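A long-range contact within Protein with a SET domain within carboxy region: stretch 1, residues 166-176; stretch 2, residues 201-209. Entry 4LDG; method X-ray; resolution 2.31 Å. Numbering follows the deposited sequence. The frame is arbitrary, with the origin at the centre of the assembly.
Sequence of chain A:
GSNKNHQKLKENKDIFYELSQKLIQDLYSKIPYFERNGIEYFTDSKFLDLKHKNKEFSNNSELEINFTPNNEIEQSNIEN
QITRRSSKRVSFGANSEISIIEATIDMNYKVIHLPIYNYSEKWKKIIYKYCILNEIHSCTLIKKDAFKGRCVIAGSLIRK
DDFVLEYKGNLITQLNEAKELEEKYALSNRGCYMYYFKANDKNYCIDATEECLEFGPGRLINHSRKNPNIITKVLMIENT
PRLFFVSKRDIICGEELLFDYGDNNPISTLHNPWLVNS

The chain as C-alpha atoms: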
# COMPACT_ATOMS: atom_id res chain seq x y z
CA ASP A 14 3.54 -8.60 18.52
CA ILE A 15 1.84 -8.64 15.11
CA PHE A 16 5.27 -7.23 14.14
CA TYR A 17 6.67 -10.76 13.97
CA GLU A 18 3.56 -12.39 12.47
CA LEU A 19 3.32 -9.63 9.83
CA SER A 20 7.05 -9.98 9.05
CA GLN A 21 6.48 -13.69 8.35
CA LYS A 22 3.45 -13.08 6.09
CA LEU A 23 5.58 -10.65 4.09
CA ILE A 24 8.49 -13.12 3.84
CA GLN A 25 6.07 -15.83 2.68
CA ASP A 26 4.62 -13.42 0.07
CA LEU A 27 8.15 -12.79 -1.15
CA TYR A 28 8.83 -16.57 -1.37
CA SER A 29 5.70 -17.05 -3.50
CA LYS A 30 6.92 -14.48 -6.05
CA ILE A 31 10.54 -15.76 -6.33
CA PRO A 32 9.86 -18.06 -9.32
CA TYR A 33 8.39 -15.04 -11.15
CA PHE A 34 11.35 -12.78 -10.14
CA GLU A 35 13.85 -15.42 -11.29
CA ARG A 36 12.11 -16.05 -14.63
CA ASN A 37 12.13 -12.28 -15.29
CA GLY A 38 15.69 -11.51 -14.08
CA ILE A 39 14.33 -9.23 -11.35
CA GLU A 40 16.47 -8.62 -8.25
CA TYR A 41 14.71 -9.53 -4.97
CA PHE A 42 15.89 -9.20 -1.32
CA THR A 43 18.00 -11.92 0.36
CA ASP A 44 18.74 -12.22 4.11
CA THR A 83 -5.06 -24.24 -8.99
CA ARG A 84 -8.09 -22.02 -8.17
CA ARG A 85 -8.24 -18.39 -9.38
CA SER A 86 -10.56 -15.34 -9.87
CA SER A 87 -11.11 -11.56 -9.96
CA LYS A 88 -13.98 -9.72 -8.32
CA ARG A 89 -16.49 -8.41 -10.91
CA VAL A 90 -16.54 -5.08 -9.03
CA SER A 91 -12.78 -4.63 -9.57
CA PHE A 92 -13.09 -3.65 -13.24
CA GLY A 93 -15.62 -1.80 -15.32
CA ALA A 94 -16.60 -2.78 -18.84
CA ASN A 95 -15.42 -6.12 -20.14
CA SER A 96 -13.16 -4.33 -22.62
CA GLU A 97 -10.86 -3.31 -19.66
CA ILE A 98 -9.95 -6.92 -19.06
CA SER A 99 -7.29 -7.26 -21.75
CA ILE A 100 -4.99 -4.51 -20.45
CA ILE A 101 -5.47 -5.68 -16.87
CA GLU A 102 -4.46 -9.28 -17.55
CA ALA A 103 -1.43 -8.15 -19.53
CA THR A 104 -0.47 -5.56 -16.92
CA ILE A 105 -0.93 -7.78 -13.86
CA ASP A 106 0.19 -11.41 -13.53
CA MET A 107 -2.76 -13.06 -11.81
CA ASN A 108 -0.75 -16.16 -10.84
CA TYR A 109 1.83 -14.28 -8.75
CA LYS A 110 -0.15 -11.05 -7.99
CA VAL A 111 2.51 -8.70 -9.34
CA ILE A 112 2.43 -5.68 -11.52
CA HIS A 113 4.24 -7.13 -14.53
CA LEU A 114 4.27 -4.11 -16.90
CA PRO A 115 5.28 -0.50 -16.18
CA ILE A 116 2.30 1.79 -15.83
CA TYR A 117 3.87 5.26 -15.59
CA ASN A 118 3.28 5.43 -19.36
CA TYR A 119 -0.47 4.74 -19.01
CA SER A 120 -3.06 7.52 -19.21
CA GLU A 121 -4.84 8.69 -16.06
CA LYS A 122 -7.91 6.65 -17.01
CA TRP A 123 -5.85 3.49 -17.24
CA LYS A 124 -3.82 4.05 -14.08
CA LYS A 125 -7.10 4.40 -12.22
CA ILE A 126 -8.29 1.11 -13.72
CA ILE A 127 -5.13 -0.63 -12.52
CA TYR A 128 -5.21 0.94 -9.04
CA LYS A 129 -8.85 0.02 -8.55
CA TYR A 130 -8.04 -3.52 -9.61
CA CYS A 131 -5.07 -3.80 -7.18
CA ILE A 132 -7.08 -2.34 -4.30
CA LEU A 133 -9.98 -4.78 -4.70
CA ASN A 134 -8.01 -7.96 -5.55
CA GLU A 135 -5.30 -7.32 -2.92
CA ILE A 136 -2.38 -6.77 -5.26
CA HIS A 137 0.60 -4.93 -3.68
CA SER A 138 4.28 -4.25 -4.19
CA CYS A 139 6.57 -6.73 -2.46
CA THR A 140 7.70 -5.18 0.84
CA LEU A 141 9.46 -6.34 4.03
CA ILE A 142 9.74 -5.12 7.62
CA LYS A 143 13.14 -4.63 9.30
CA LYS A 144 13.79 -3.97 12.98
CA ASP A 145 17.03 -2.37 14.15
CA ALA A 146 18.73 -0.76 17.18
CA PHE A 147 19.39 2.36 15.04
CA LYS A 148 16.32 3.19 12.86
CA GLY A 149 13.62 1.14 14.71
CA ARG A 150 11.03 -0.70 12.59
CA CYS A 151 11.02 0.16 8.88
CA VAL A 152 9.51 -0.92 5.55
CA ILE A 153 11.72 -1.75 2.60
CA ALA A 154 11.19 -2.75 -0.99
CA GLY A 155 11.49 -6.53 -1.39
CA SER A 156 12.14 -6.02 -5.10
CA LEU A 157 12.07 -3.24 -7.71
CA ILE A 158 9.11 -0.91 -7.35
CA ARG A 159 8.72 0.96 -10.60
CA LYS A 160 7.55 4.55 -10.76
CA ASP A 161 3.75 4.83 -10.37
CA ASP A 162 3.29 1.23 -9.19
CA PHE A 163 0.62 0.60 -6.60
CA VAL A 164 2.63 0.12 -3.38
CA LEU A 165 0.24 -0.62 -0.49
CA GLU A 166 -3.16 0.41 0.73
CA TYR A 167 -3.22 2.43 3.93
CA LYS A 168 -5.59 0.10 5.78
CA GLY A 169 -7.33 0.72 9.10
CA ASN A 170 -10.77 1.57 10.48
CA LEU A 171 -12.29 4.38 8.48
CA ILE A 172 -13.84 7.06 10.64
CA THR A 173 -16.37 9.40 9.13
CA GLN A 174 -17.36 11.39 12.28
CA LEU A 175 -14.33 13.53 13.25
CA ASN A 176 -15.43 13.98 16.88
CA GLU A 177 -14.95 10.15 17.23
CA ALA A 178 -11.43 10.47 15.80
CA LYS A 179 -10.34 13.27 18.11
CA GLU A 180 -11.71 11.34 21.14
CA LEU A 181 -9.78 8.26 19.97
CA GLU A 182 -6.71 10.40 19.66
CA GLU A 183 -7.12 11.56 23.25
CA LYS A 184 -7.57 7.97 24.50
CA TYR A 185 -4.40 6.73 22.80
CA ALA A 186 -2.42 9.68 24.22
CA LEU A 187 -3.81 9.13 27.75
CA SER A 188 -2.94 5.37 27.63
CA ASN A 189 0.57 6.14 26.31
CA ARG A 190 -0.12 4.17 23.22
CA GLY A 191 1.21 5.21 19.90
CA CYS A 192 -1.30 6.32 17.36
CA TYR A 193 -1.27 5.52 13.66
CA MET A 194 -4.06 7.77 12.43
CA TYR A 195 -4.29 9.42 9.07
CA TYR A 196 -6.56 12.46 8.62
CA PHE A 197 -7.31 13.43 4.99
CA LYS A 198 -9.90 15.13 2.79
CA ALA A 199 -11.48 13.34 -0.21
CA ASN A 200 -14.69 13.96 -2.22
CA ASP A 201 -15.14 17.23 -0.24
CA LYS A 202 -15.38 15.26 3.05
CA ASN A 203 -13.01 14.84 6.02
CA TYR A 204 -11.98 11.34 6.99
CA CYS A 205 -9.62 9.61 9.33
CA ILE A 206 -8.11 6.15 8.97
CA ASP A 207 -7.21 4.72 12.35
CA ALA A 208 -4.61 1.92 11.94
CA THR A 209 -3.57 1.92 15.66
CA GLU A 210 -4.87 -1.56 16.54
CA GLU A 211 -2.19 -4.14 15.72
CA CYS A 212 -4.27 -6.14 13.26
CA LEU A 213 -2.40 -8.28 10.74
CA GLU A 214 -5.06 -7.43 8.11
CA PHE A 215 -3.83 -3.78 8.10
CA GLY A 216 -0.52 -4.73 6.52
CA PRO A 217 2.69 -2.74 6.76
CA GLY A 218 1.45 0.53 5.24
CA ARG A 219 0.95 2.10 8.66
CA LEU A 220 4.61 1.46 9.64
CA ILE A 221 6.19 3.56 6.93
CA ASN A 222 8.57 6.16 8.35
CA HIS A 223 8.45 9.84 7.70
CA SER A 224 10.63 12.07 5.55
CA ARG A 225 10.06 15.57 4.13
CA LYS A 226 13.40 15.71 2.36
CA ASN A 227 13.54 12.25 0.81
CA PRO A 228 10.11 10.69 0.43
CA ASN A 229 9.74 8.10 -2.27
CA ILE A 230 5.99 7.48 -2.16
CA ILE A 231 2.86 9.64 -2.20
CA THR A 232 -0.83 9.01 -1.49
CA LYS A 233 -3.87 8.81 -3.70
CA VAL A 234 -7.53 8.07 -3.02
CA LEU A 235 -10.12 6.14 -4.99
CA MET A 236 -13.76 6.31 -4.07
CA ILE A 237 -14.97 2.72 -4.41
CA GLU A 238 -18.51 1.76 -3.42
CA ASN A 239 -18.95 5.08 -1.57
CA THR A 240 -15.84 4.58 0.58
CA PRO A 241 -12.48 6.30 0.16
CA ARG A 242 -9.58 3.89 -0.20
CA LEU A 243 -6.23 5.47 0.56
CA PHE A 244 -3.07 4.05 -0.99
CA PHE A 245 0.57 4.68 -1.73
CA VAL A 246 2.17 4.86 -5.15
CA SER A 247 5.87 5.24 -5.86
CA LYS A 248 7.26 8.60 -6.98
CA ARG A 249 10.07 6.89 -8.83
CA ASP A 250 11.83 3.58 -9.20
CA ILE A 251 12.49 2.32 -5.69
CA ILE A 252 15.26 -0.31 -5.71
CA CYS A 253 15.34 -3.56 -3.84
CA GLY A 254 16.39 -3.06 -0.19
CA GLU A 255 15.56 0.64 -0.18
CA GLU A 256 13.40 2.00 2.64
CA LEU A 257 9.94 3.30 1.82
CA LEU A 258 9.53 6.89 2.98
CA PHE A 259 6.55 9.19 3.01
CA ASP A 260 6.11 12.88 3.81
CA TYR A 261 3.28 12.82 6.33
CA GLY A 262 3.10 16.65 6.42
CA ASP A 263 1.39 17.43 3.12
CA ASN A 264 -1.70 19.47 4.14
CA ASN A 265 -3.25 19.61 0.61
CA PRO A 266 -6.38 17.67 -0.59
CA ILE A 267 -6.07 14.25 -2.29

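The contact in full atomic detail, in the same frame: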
# COMPACT_ATOMS: atom_id res chain seq x y z
N GLU A 166 -2.02 -0.38 0.29
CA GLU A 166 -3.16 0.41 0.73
C GLU A 166 -2.86 0.83 2.16
O GLU A 166 -2.26 0.07 2.89
CB GLU A 166 -4.46 -0.38 0.66
CG GLU A 166 -5.67 0.43 1.10
CD GLU A 166 -6.99 -0.31 1.07
OE1 GLU A 166 -7.04 -1.46 0.58
OE2 GLU A 166 -8.00 0.27 1.53
N TYR A 167 -3.26 2.04 2.53
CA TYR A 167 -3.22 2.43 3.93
C TYR A 167 -4.50 1.93 4.58
O TYR A 167 -5.53 2.58 4.53
CB TYR A 167 -3.08 3.94 4.07
CG TYR A 167 -2.63 4.38 5.45
CD1 TYR A 167 -1.29 4.56 5.72
CD2 TYR A 167 -3.54 4.59 6.48
CE1 TYR A 167 -0.85 4.95 6.97
CE2 TYR A 167 -3.11 4.98 7.75
CZ TYR A 167 -1.75 5.16 7.98
OH TYR A 167 -1.28 5.56 9.19
N LYS A 168 -4.44 0.74 5.15
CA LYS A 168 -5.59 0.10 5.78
C LYS A 168 -5.79 0.45 7.24
O LYS A 168 -4.83 0.65 7.97
CB LYS A 168 -5.43 -1.40 5.68
CG LYS A 168 -5.57 -1.91 4.26
CD LYS A 168 -5.18 -3.36 4.14
CE LYS A 168 -5.78 -3.92 2.88
NZ LYS A 168 -5.05 -5.14 2.44
N GLY A 169 -7.04 0.44 7.68
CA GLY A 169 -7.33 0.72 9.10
C GLY A 169 -8.83 0.78 9.22
O GLY A 169 -9.49 0.40 8.28
N ASN A 170 -9.35 1.26 10.35
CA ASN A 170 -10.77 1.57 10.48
C ASN A 170 -11.04 2.99 10.00
O ASN A 170 -10.44 3.96 10.49
CB ASN A 170 -11.24 1.47 11.94
CG ASN A 170 -10.97 0.11 12.55
OD1 ASN A 170 -11.15 -0.92 11.90
ND2 ASN A 170 -10.53 0.10 13.81
N LEU A 171 -11.97 3.11 9.08
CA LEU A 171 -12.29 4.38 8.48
C LEU A 171 -13.25 5.08 9.40
O LEU A 171 -14.23 4.49 9.82
CB LEU A 171 -12.94 4.18 7.11
CG LEU A 171 -13.37 5.48 6.43
CD1 LEU A 171 -12.17 6.31 6.00
CD2 LEU A 171 -14.30 5.21 5.26
N ILE A 172 -12.97 6.33 9.73
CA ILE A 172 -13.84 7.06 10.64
C ILE A 172 -14.38 8.25 9.91
O ILE A 172 -13.61 9.03 9.34
CB ILE A 172 -13.11 7.47 11.92
CG1 ILE A 172 -12.86 6.22 12.78
CG2 ILE A 172 -13.91 8.50 12.71
CD1 ILE A 172 -11.68 6.37 13.71
N THR A 173 -15.69 8.38 9.92
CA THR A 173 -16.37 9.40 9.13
C THR A 173 -16.85 10.57 10.01
O THR A 173 -17.05 11.65 9.49
CB THR A 173 -17.53 8.77 8.31
OG1 THR A 173 -18.41 8.03 9.15
CG2 THR A 173 -16.98 7.78 7.27
N GLN A 174 -17.02 10.33 11.31
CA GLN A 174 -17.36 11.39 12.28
C GLN A 174 -16.06 11.83 12.99
O GLN A 174 -15.47 11.06 13.76
CB GLN A 174 -18.40 10.88 13.29
CG GLN A 174 -19.85 10.86 12.77
N LEU A 175 -15.62 13.05 12.73
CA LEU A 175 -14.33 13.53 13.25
C LEU A 175 -14.29 13.74 14.77
O LEU A 175 -13.20 13.69 15.36
CB LEU A 175 -13.89 14.82 12.56
CG LEU A 175 -13.20 14.74 11.18
CD1 LEU A 175 -12.55 16.08 10.86
CD2 LEU A 175 -12.18 13.61 11.09
N ASN A 176 -15.43 13.97 15.41
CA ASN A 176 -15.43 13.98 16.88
C ASN A 176 -15.07 12.60 17.49
O ASN A 176 -14.46 12.55 18.56
CB ASN A 176 -16.74 14.55 17.46
CG ASN A 176 -18.00 13.86 16.92
OD1 ASN A 176 -18.18 13.72 15.70
ND2 ASN A 176 -18.90 13.47 17.83
N ASP A 201 -14.66 16.09 -1.06
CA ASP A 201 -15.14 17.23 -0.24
C ASP A 201 -15.58 16.85 1.19
O ASP A 201 -16.33 17.60 1.84
CB ASP A 201 -16.27 17.99 -0.98
N LYS A 202 -15.07 15.72 1.69
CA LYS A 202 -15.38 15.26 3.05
C LYS A 202 -14.10 14.94 3.84
O LYS A 202 -13.10 14.55 3.26
CB LYS A 202 -16.29 14.03 2.96
CG LYS A 202 -16.82 13.49 4.28
CD LYS A 202 -17.86 12.40 4.06
CE LYS A 202 -18.64 12.06 5.33
NZ LYS A 202 -17.78 11.81 6.54
N ASN A 203 -14.14 15.13 5.15
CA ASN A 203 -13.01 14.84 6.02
C ASN A 203 -13.11 13.44 6.57
O ASN A 203 -14.17 13.03 7.04
CB ASN A 203 -12.94 15.82 7.18
CG ASN A 203 -12.67 17.24 6.73
OD1 ASN A 203 -11.86 17.49 5.83
ND2 ASN A 203 -13.37 18.18 7.34
N TYR A 204 -12.01 12.70 6.50
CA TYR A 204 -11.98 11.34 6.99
C TYR A 204 -10.77 11.14 7.89
O TYR A 204 -9.84 11.97 7.92
CB TYR A 204 -11.91 10.34 5.84
CG TYR A 204 -13.11 10.29 4.87
CD1 TYR A 204 -14.16 9.41 5.07
CD2 TYR A 204 -13.15 11.08 3.73
CE1 TYR A 204 -15.23 9.33 4.18
CE2 TYR A 204 -14.20 11.01 2.84
CZ TYR A 204 -15.25 10.14 3.06
OH TYR A 204 -16.30 10.08 2.16
N CYS A 205 -10.79 10.05 8.62
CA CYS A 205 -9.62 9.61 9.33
C CYS A 205 -9.52 8.09 9.22
O CYS A 205 -10.52 7.40 9.41
CB CYS A 205 -9.68 10.03 10.79
SG CYS A 205 -8.18 9.55 11.69
N ILE A 206 -8.34 7.58 8.89
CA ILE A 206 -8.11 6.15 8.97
C ILE A 206 -7.28 5.87 10.20
O ILE A 206 -6.12 6.32 10.30
CB ILE A 206 -7.44 5.59 7.72
CG1 ILE A 206 -8.43 5.60 6.55
CG2 ILE A 206 -7.03 4.14 7.96
CD1 ILE A 206 -7.77 5.60 5.18
N ASP A 207 -7.88 5.13 11.14
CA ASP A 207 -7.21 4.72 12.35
C ASP A 207 -6.63 3.32 12.18
O ASP A 207 -7.37 2.35 12.24
CB ASP A 207 -8.17 4.72 13.56
CG ASP A 207 -7.46 4.39 14.85
OD1 ASP A 207 -6.23 4.28 14.80
OD2 ASP A 207 -8.13 4.21 15.91
N ALA A 208 -5.31 3.22 12.02
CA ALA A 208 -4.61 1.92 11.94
C ALA A 208 -3.85 1.56 13.24
O ALA A 208 -2.92 0.75 13.22
CB ALA A 208 -3.65 1.94 10.74
N THR A 209 -4.27 2.13 14.37
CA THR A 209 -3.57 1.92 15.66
C THR A 209 -3.63 0.48 16.13
O THR A 209 -2.59 -0.07 16.48
CB THR A 209 -4.11 2.85 16.75
OG1 THR A 209 -3.98 4.20 16.33
CG2 THR A 209 -3.37 2.65 18.06
O HOH W 1 -10.51 2.87 15.40

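The most unusual feature of this contact is Gly169, the loop residue just before strand 170-172, which adopts a nearly fully extended conformation (phi 174°, psi -168°) and packs its bare backbone against the second stretch. Its CA lies 3.6 Å from Ile206 CG2 and 3.5 Å from Asp207 O, and it is separated from Ala208 CA by 4.1 Å. A CB built in ideal geometry would point toward the second stretch and clash with both Ile206 CG2 and Asp207 O, so the lack of a side chain at Gly169 lets the two stretches come this close.

Beyond the glycine, residues 170-172 pair with strand 202-207 in antiparallel fashion, the two strand directions lying 156° apart. Two pairs of reciprocal backbone hydrogen bonds hold the register. Asn170 N donates to Asp207 O and Asp207 N to Asn170 O, each at 2.9 Å; Ile172 N then reaches Cys205 O at 2.7 Å, and Cys205 N returns to Ile172 O at 3.1 Å. Between these closed rings sits the non-hydrogen-bonded pair Leu171 and Ile206, where a CA-H...O contact from Ile206 CA to Asn170 O (3.5 Å) supplements the ladder.

The alternation of the strands sorts the side chains. On the face carrying Leu171 and Ile206, Leu171 CD1 packs 3.8 Å from Ile206 CG1 and, at the same distance, against Tyr204 CD1. Ile206, which loses more surface to the other stretch than any other residue here, also meets Tyr167: its CG2 lies at the edge of the tyrosine ring, 3.8 Å from CD2. The Tyr167 side chain leaves its backbone sideways, but its ring comes nearer to the second stretch.

Asn170, Ile172, Cys205 and Asp207 occupy the other face. Ile172 CB and Cys205 CB are 4.4 Å apart, while Ile172 CD1 lies 3.9 Å from Asp207 CB. A water bridges the polar pair, accepting from Asn170 ND2 at 3.2 Å and donating to Asp207 OD2 at 2.8 Å. The other carboxylate oxygen, Asp207 OD1, turns back to its own stretch and accepts from Thr209 N (2.9 Å) and Thr209 OG1 (2.7 Å), tying down the turn that follows the strand.

Past the paired residues, contact continues through side chains. Thr173 CG2 approaches the edge of the Tyr204 ring, 3.9 Å from CE1, and the Lys202 side chain, t at chi1 to chi3 and m at chi4, brings NZ to 3.0 Å from Thr173 O. Leu175, at the start of a helix, places CD1 3.7 Å from Asn203 CB and CD2 4.4 Å from Cys205 CB.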